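Local coordinates for protein glycosyltransferase (PDB 3WAD) that is a glycosyltransferase of the GT-B fold, built from two Rossmann-like domains and assembled as a dimer, at residues M5-N10 / V31-H36; W122-V127 / E141-P146. All coordinates share one frame; numbering follows the deposited sequence.

Overall arrangement
From the N terminus, the chain runs up the strand 2-6, passes through two helices, 11-16 and 18-27, and returns beside its start in the strand 30-35; contact 1 closes this first loop. Much further on, helix 109-122 leads into the strand 126-130, which lies against the other edge of strand 2-6, and contact 2 closes a second, shorter loop through helix 135-141 to the head of strand 147-150. The two loops follow one another, neither nesting nor crossing. The centres of the two contacts are about 15 Å apart; both reach the same parallel sheet, where strands 2-6 and 126-130 are neighbours. They touch where the rings of H32 and W122 stack, joining contact 1 to contact 2.

Contact 1. Residues M5-N10 / V31-H36; sequences MTVFAN and VHIASH
With OG1 of T6 anti to its backbone N (chi1 -177°) and OG of S35 likewise (chi1 -170°), both hydroxyls lie beside their own carbonyl carbons and reach across to the other segment. OG1 of T6 donates to O of A34 at 3.2 Å from above the carbonyl plane. That oxygen also takes N of V7, almost along its C=O axis, so two donors grip it. OG of S35 makes a short bond, 2.6 Å, to O of V7, from above the carbonyl plane; N39 holds the same hydroxyl from outside. Upstream the ladder is regular and parallel: N of M5 binds O of H32 at 2.9 Å, and N of A34 meets O of M5 at 2.8 Å, nearly straight. On the face carrying M5 and I33, CG of M5 lies beside the backbone N (chi1 -53°) and an extended second torsion carries SD to 3.6 Å from CG1 of V31 and 3.8 Å from CD1 of I33, with helix 18-27 packed over this group. Past the strands, the H36 ring receives N of A9 at ND1 (3.1 Å, a weak, bent bond), while CA of F8 lies in plane at the ring edge. The H32 ring leads away from M5-N10, its ND1 hydrogen-bonded to NE2 of H118. Two neighbouring parallel strands, linked through helices, form the first beta-alpha-beta unit of the Rossmann-like N-terminal domain of a GT-B glycosyltransferase.

Contact 2. Residues W122-V127 / E141-P146; sequences WQPDLV and EAVGAP
One backbone hydrogen bond joins the segments: N of V127 donates to O of P146 at 3.2 Å, fairly straight (163°) and in the carbonyl plane. Around it the contact is van der Waals packing, partly of side chains on backbone carbonyls and partly of side chains on each other. The methyl of A145 points into the other segment and rests 3.6 Å from O of P124, while CG of the P146 ring sits 3.4 Å from O of D125. With CG of L126 anti to its backbone N (chi1 -174°), the second torsion turns CD1 to the proline ring, 4.2 Å from CG of P146. At the outer end the side chains of Q123 and V143 cross obliquely; a bend at chi2 (-81°) brings the amide against the valine, OE1 of Q123 3.3 Å from CB and NE2 3.5 Å from CG1 of V143. Beyond this shell, O of R120 takes a hydrogen bond from NE2 of Q123 and so helps to fix the amide's rotation. The carboxylate of D125 leads the other way, to N of R2 in strand 2-6. Helix 402-415 packs on L126 and P146. V127 also pairs with V148, continuing the bond to P146 as a parallel ladder. Here the loop after helix 135-141 delivers the chain to strand 147-150 beside strand 126-130, closing a beta-alpha-beta crossover of the Rossmann-like N-terminal domain.

Contact 1. Residues M5-N10 / V31-H36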
ATOM      1  N   MET B   5       2.018  14.478   1.113  1.00 24.75           N
ATOM      2  CA  MET B   5       2.655  14.007   2.359  1.00 23.64           C
ATOM      3  C   MET B   5       4.137  14.084   2.229  1.00 25.16           C
ATOM      4  O   MET B   5       4.672  13.774   1.152  1.00 24.49           O
ATOM      5  CB  MET B   5       2.274  12.578   2.616  1.00 23.72           C
ATOM      6  CG  MET B   5       0.723  12.418   2.593  1.00 24.23           C
ATOM      7  SD  MET B   5       0.161  10.751   3.054  1.00 27.67           S
ATOM      8  CE  MET B   5       0.644  10.616   4.801  1.00 23.68           C
ATOM      9  N   THR B   6       4.823  14.549   3.281  1.00 23.69           N
ATOM     10  CA  THR B   6       6.235  14.699   3.124  1.00 24.16           C
ATOM     11  C   THR B   6       6.932  14.094   4.371  1.00 23.75           C
ATOM     12  O   THR B   6       6.446  14.223   5.482  1.00 23.19           O
ATOM     13  CB  THR B   6       6.614  16.107   2.781  1.00 24.01           C
ATOM     14  OG1 THR B   6       8.039  16.196   2.572  1.00 27.09           O
ATOM     15  CG2 THR B   6       6.151  17.109   3.881  1.00 25.55           C
ATOM     16  N   VAL B   7       8.043  13.416   4.149  1.00 23.40           N
ATOM     17  CA  VAL B   7       8.814  12.837   5.261  1.00 22.65           C
ATOM     18  C   VAL B   7      10.285  12.889   4.835  1.00 21.41           C
ATOM     19  O   VAL B   7      10.586  12.654   3.644  1.00 21.25           O
ATOM     20  CB  VAL B   7       8.280  11.420   5.650  1.00 20.30           C
ATOM     21  CG1 VAL B   7       8.406  10.473   4.478  1.00 22.96           C
ATOM     22  CG2 VAL B   7       9.073  10.823   6.829  1.00 18.68           C
ATOM     23  N   PHE B   8      11.210  13.220   5.760  1.00 22.42           N
ATOM     24  CA  PHE B   8      12.637  13.125   5.448  1.00 20.71           C
ATOM     25  C   PHE B   8      13.034  11.639   5.137  1.00 22.19           C
ATOM     26  O   PHE B   8      12.281  10.735   5.473  1.00 20.81           O
ATOM     27  CB  PHE B   8      13.554  13.769   6.519  1.00 23.35           C
ATOM     28  CG  PHE B   8      13.666  12.964   7.794  1.00 22.77           C
ATOM     29  CD1 PHE B   8      14.796  12.156   8.025  1.00 23.11           C
ATOM     30  CD2 PHE B   8      12.605  12.916   8.725  1.00 25.32           C
ATOM     31  CE1 PHE B   8      14.875  11.325   9.223  1.00 22.67           C
ATOM     32  CE2 PHE B   8      12.674  12.147   9.915  1.00 22.88           C
ATOM     33  CZ  PHE B   8      13.816  11.367  10.178  1.00 23.62           C
ATOM     34  N   ALA B   9      14.193  11.401   4.481  1.00 21.97           N
ATOM     35  CA  ALA B   9      14.565  10.043   4.045  1.00 23.01           C
ATOM     36  C   ALA B   9      14.983   9.140   5.190  1.00 23.62           C
ATOM     37  O   ALA B   9      16.170   9.070   5.604  1.00 22.73           O
ATOM     38  CB  ALA B   9      15.644  10.073   2.879  1.00 22.25           C
ATOM     39  N   ASN B  10      13.990   8.435   5.733  1.00 23.49           N
ATOM     40  CA  ASN B  10      14.203   7.550   6.869  1.00 23.49           C
ATOM     41  C   ASN B  10      13.093   6.552   6.783  1.00 24.24           C
ATOM     42  O   ASN B  10      11.926   6.968   6.824  1.00 22.81           O
ATOM     43  CB  ASN B  10      14.055   8.302   8.218  1.00 22.68           C
ATOM     44  CG  ASN B  10      14.211   7.356   9.433  1.00 26.12           C
ATOM     45  OD1 ASN B  10      13.283   6.678   9.877  1.00 27.49           O
ATOM     46  ND2 ASN B  10      15.399   7.329   9.969  1.00 32.68           N
ATOM     47  N   VAL B  31      -2.564  10.748  -3.586  1.00 28.74           N
ATOM     48  CA  VAL B  31      -1.554  10.964  -2.523  1.00 25.63           C
ATOM     49  C   VAL B  31      -0.173  10.918  -3.157  1.00 25.56           C
ATOM     50  O   VAL B  31       0.147   9.988  -3.883  1.00 25.75           O
ATOM     51  CB  VAL B  31      -1.682   9.852  -1.522  1.00 27.17           C
ATOM     52  CG1 VAL B  31      -0.659  10.004  -0.373  1.00 21.32           C
ATOM     53  CG2 VAL B  31      -3.126   9.829  -0.947  1.00 21.47           C
ATOM     54  N   HIS B  32       0.594  11.965  -2.955  1.00 24.91           N
ATOM     55  CA  HIS B  32       1.993  11.989  -3.298  1.00 25.17           C
ATOM     56  C   HIS B  32       2.857  11.894  -2.016  1.00 23.58           C
ATOM     57  O   HIS B  32       2.621  12.662  -1.032  1.00 22.37           O
ATOM     58  CB  HIS B  32       2.358  13.289  -4.065  1.00 24.71           C
ATOM     59  CG  HIS B  32       1.853  13.332  -5.481  1.00 25.90           C
ATOM     60  ND1 HIS B  32       1.917  14.470  -6.254  1.00 28.20           N
ATOM     61  CD2 HIS B  32       1.289  12.384  -6.264  1.00 27.32           C
ATOM     62  CE1 HIS B  32       1.441  14.213  -7.458  1.00 25.50           C
ATOM     63  NE2 HIS B  32       1.020  12.967  -7.479  1.00 25.58           N
ATOM     64  N   ILE B  33       3.884  11.034  -2.038  1.00 21.55           N
ATOM     65  CA  ILE B  33       4.849  10.991  -0.911  1.00 22.27           C
ATOM     66  C   ILE B  33       6.138  11.655  -1.363  1.00 21.96           C
ATOM     67  O   ILE B  33       6.878  11.105  -2.247  1.00 22.59           O
ATOM     68  CB  ILE B  33       5.179   9.508  -0.356  1.00 22.72           C
ATOM     69  CG1 ILE B  33       3.901   8.650  -0.265  1.00 23.59           C
ATOM     70  CG2 ILE B  33       6.072   9.559   0.956  1.00 20.99           C
ATOM     71  CD1 ILE B  33       2.822   9.179   0.788  1.00 21.65           C
ATOM     72  N   ALA B  34       6.428  12.809  -0.786  1.00 20.90           N
ATOM     73  CA  ALA B  34       7.613  13.522  -1.228  1.00 21.72           C
ATOM     74  C   ALA B  34       8.659  13.258  -0.191  1.00 23.42           C
ATOM     75  O   ALA B  34       8.386  13.427   1.002  1.00 21.48           O
ATOM     76  CB  ALA B  34       7.304  15.075  -1.319  1.00 21.91           C
ATOM     77  N   SER B  35       9.873  12.919  -0.635  1.00 23.60           N
ATOM     78  CA  SER B  35      10.978  12.653   0.258  1.00 21.53           C
ATOM     79  C   SER B  35      12.247  12.792  -0.568  1.00 24.09           C
ATOM     80  O   SER B  35      12.173  12.916  -1.837  1.00 24.99           O
ATOM     81  CB  SER B  35      10.797  11.246   0.887  1.00 22.36           C
ATOM     82  OG  SER B  35      11.689  10.952   1.960  1.00 21.07           O
ATOM     83  N   HIS B  36      13.399  12.835   0.094  1.00 23.31           N
ATOM     84  CA  HIS B  36      14.692  12.788  -0.622  1.00 23.79           C
ATOM     85  C   HIS B  36      14.811  11.563  -1.535  1.00 23.67           C
ATOM     86  O   HIS B  36      14.149  10.550  -1.327  1.00 21.84           O
ATOM     87  CB  HIS B  36      15.902  12.858   0.321  1.00 23.35           C
ATOM     88  CG  HIS B  36      15.788  13.903   1.404  1.00 25.27           C
ATOM     89  ND1 HIS B  36      15.030  13.718   2.540  1.00 24.34           N
ATOM     90  CD2 HIS B  36      16.383  15.119   1.544  1.00 24.16           C
ATOM     91  CE1 HIS B  36      15.147  14.767   3.330  1.00 23.68           C
ATOM     92  NE2 HIS B  36      15.973  15.628   2.759  1.00 24.85           N
TER

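Contact 2. Residues W122-V127 / E141-P146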
ATOM      1  N   TRP B 122       1.328  21.337  -8.277  1.00 35.92           N
ATOM      2  CA  TRP B 122       0.255  20.359  -7.998  1.00 32.41           C
ATOM      3  C   TRP B 122      -0.909  20.933  -7.257  1.00 33.22           C
ATOM      4  O   TRP B 122      -2.016  20.302  -7.171  1.00 32.72           O
ATOM      5  CB  TRP B 122       0.799  19.196  -7.100  1.00 32.45           C
ATOM      6  CG  TRP B 122      -0.052  17.917  -7.145  1.00 30.23           C
ATOM      7  CD1 TRP B 122      -0.578  17.355  -8.298  1.00 29.91           C
ATOM      8  CD2 TRP B 122      -0.380  16.994  -6.082  1.00 29.75           C
ATOM      9  NE1 TRP B 122      -1.209  16.213  -8.023  1.00 25.16           N
ATOM     10  CE2 TRP B 122      -1.124  15.942  -6.674  1.00 27.27           C
ATOM     11  CE3 TRP B 122      -0.107  16.936  -4.709  1.00 27.74           C
ATOM     12  CZ2 TRP B 122      -1.616  14.830  -5.933  1.00 26.09           C
ATOM     13  CZ3 TRP B 122      -0.605  15.856  -3.968  1.00 21.12           C
ATOM     14  CH2 TRP B 122      -1.376  14.814  -4.578  1.00 27.62           C
ATOM     15  N   GLN B 123      -0.607  22.010  -6.542  1.00 34.07           N
ATOM     16  CA  GLN B 123      -1.539  22.677  -5.626  1.00 34.94           C
ATOM     17  C   GLN B 123      -2.378  21.732  -4.749  1.00 33.71           C
ATOM     18  O   GLN B 123      -3.555  21.680  -4.902  1.00 34.97           O
ATOM     19  CB  GLN B 123      -2.437  23.684  -6.413  1.00 36.45           C
ATOM     20  CG  GLN B 123      -1.596  24.850  -7.047  1.00 40.15           C
ATOM     21  CD  GLN B 123      -1.281  25.938  -6.054  1.00 41.29           C
ATOM     22  OE1 GLN B 123      -1.958  26.039  -5.052  1.00 42.49           O
ATOM     23  NE2 GLN B 123      -0.247  26.774  -6.329  1.00 41.26           N
ATOM     24  N   PRO B 124      -1.771  21.054  -3.733  1.00 31.96           N
ATOM     25  CA  PRO B 124      -2.493  20.125  -2.899  1.00 31.07           C
ATOM     26  C   PRO B 124      -3.626  20.725  -2.039  1.00 30.79           C
ATOM     27  O   PRO B 124      -3.506  21.836  -1.631  1.00 29.69           O
ATOM     28  CB  PRO B 124      -1.393  19.609  -1.969  1.00 30.45           C
ATOM     29  CG  PRO B 124      -0.533  20.669  -1.805  1.00 31.65           C
ATOM     30  CD  PRO B 124      -0.448  21.336  -3.188  1.00 31.54           C
ATOM     31  N   ASP B 125      -4.663  19.984  -1.690  1.00 30.86           N
ATOM     32  CA  ASP B 125      -5.671  20.508  -0.759  1.00 31.62           C
ATOM     33  C   ASP B 125      -5.371  20.301   0.718  1.00 32.45           C
ATOM     34  O   ASP B 125      -6.064  20.906   1.595  1.00 30.34           O
ATOM     35  CB  ASP B 125      -7.001  19.842  -1.032  1.00 31.53           C
ATOM     36  CG  ASP B 125      -7.431  20.057  -2.509  1.00 36.19           C
ATOM     37  OD1 ASP B 125      -7.657  21.245  -2.872  1.00 38.54           O
ATOM     38  OD2 ASP B 125      -7.361  19.092  -3.326  1.00 33.82           O
ATOM     39  N   LEU B 126      -4.425  19.380   0.997  1.00 30.76           N
ATOM     40  CA  LEU B 126      -3.966  19.045   2.398  1.00 29.07           C
ATOM     41  C   LEU B 126      -2.446  18.689   2.313  1.00 30.71           C
ATOM     42  O   LEU B 126      -2.040  17.964   1.359  1.00 28.92           O
ATOM     43  CB  LEU B 126      -4.843  17.912   2.931  1.00 29.84           C
ATOM     44  CG  LEU B 126      -4.683  17.456   4.414  1.00 26.73           C
ATOM     45  CD1 LEU B 126      -5.107  18.602   5.357  1.00 25.61           C
ATOM     46  CD2 LEU B 126      -5.442  16.227   4.644  1.00 29.90           C
ATOM     47  N   VAL B 127      -1.585  19.342   3.127  1.00 29.31           N
ATOM     48  CA  VAL B 127      -0.214  18.827   3.378  1.00 27.36           C
ATOM     49  C   VAL B 127      -0.172  18.061   4.729  1.00 28.59           C
ATOM     50  O   VAL B 127      -0.717  18.551   5.780  1.00 26.91           O
ATOM     51  CB  VAL B 127       0.850  19.906   3.225  1.00 28.31           C
ATOM     52  CG1 VAL B 127       2.353  19.379   3.599  1.00 26.69           C
ATOM     53  CG2 VAL B 127       0.780  20.508   1.764  1.00 25.77           C
ATOM     54  N   GLU B 141       1.995  26.550   3.145  1.00 36.64           N
ATOM     55  CA  GLU B 141       1.629  27.921   3.383  1.00 40.47           C
ATOM     56  C   GLU B 141       1.919  28.792   2.158  1.00 40.69           C
ATOM     57  O   GLU B 141       1.500  29.929   2.087  1.00 41.35           O
ATOM     58  CB  GLU B 141       2.436  28.453   4.570  1.00 38.66           C
ATOM     59  CG  GLU B 141       2.005  27.744   5.851  1.00 44.32           C
ATOM     60  CD  GLU B 141       0.939  28.465   6.616  1.00 47.83           C
ATOM     61  OE1 GLU B 141       0.584  27.986   7.740  1.00 43.94           O
ATOM     62  OE2 GLU B 141       0.478  29.523   6.096  1.00 49.74           O
ATOM     63  N   ALA B 142       2.689  28.270   1.217  1.00 41.59           N
ATOM     64  CA  ALA B 142       2.888  28.968  -0.017  1.00 40.78           C
ATOM     65  C   ALA B 142       1.586  28.889  -0.820  1.00 40.55           C
ATOM     66  O   ALA B 142       1.403  29.617  -1.755  1.00 42.97           O
ATOM     67  CB  ALA B 142       4.082  28.384  -0.727  1.00 42.16           C
ATOM     68  N   VAL B 143       0.625  28.101  -0.386  1.00 39.60           N
ATOM     69  CA  VAL B 143      -0.555  27.834  -1.192  1.00 40.33           C
ATOM     70  C   VAL B 143      -1.859  27.758  -0.331  1.00 40.33           C
ATOM     71  O   VAL B 143      -2.901  27.119  -0.764  1.00 40.58           O
ATOM     72  CB  VAL B 143      -0.350  26.552  -2.168  1.00 40.03           C
ATOM     73  CG1 VAL B 143       0.972  26.650  -3.018  1.00 40.09           C
ATOM     74  CG2 VAL B 143      -0.410  25.216  -1.449  1.00 39.24           C
ATOM     75  N   GLY B 144      -1.775  28.308   0.901  1.00 38.67           N
ATOM     76  CA  GLY B 144      -2.899  28.267   1.852  1.00 35.05           C
ATOM     77  C   GLY B 144      -3.531  26.894   1.910  1.00 36.73           C
ATOM     78  O   GLY B 144      -4.806  26.727   2.062  1.00 36.17           O
ATOM     79  N   ALA B 145      -2.690  25.848   1.842  1.00 32.77           N
ATOM     80  CA  ALA B 145      -3.320  24.604   2.246  1.00 29.72           C
ATOM     81  C   ALA B 145      -3.121  24.514   3.760  1.00 27.56           C
ATOM     82  O   ALA B 145      -2.056  24.878   4.278  1.00 27.95           O
ATOM     83  CB  ALA B 145      -2.716  23.369   1.486  1.00 27.95           C
ATOM     84  N   PRO B 146      -4.127  24.016   4.445  1.00 26.34           N
ATOM     85  CA  PRO B 146      -4.088  23.634   5.802  1.00 26.80           C
ATOM     86  C   PRO B 146      -3.059  22.411   5.852  1.00 29.89           C
ATOM     87  O   PRO B 146      -2.915  21.636   4.847  1.00 28.10           O
ATOM     88  CB  PRO B 146      -5.481  23.137   6.018  1.00 28.51           C
ATOM     89  CG  PRO B 146      -5.938  22.643   4.569  1.00 24.88           C
ATOM     90  CD  PRO B 146      -5.373  23.590   3.748  1.00 25.53           C
TER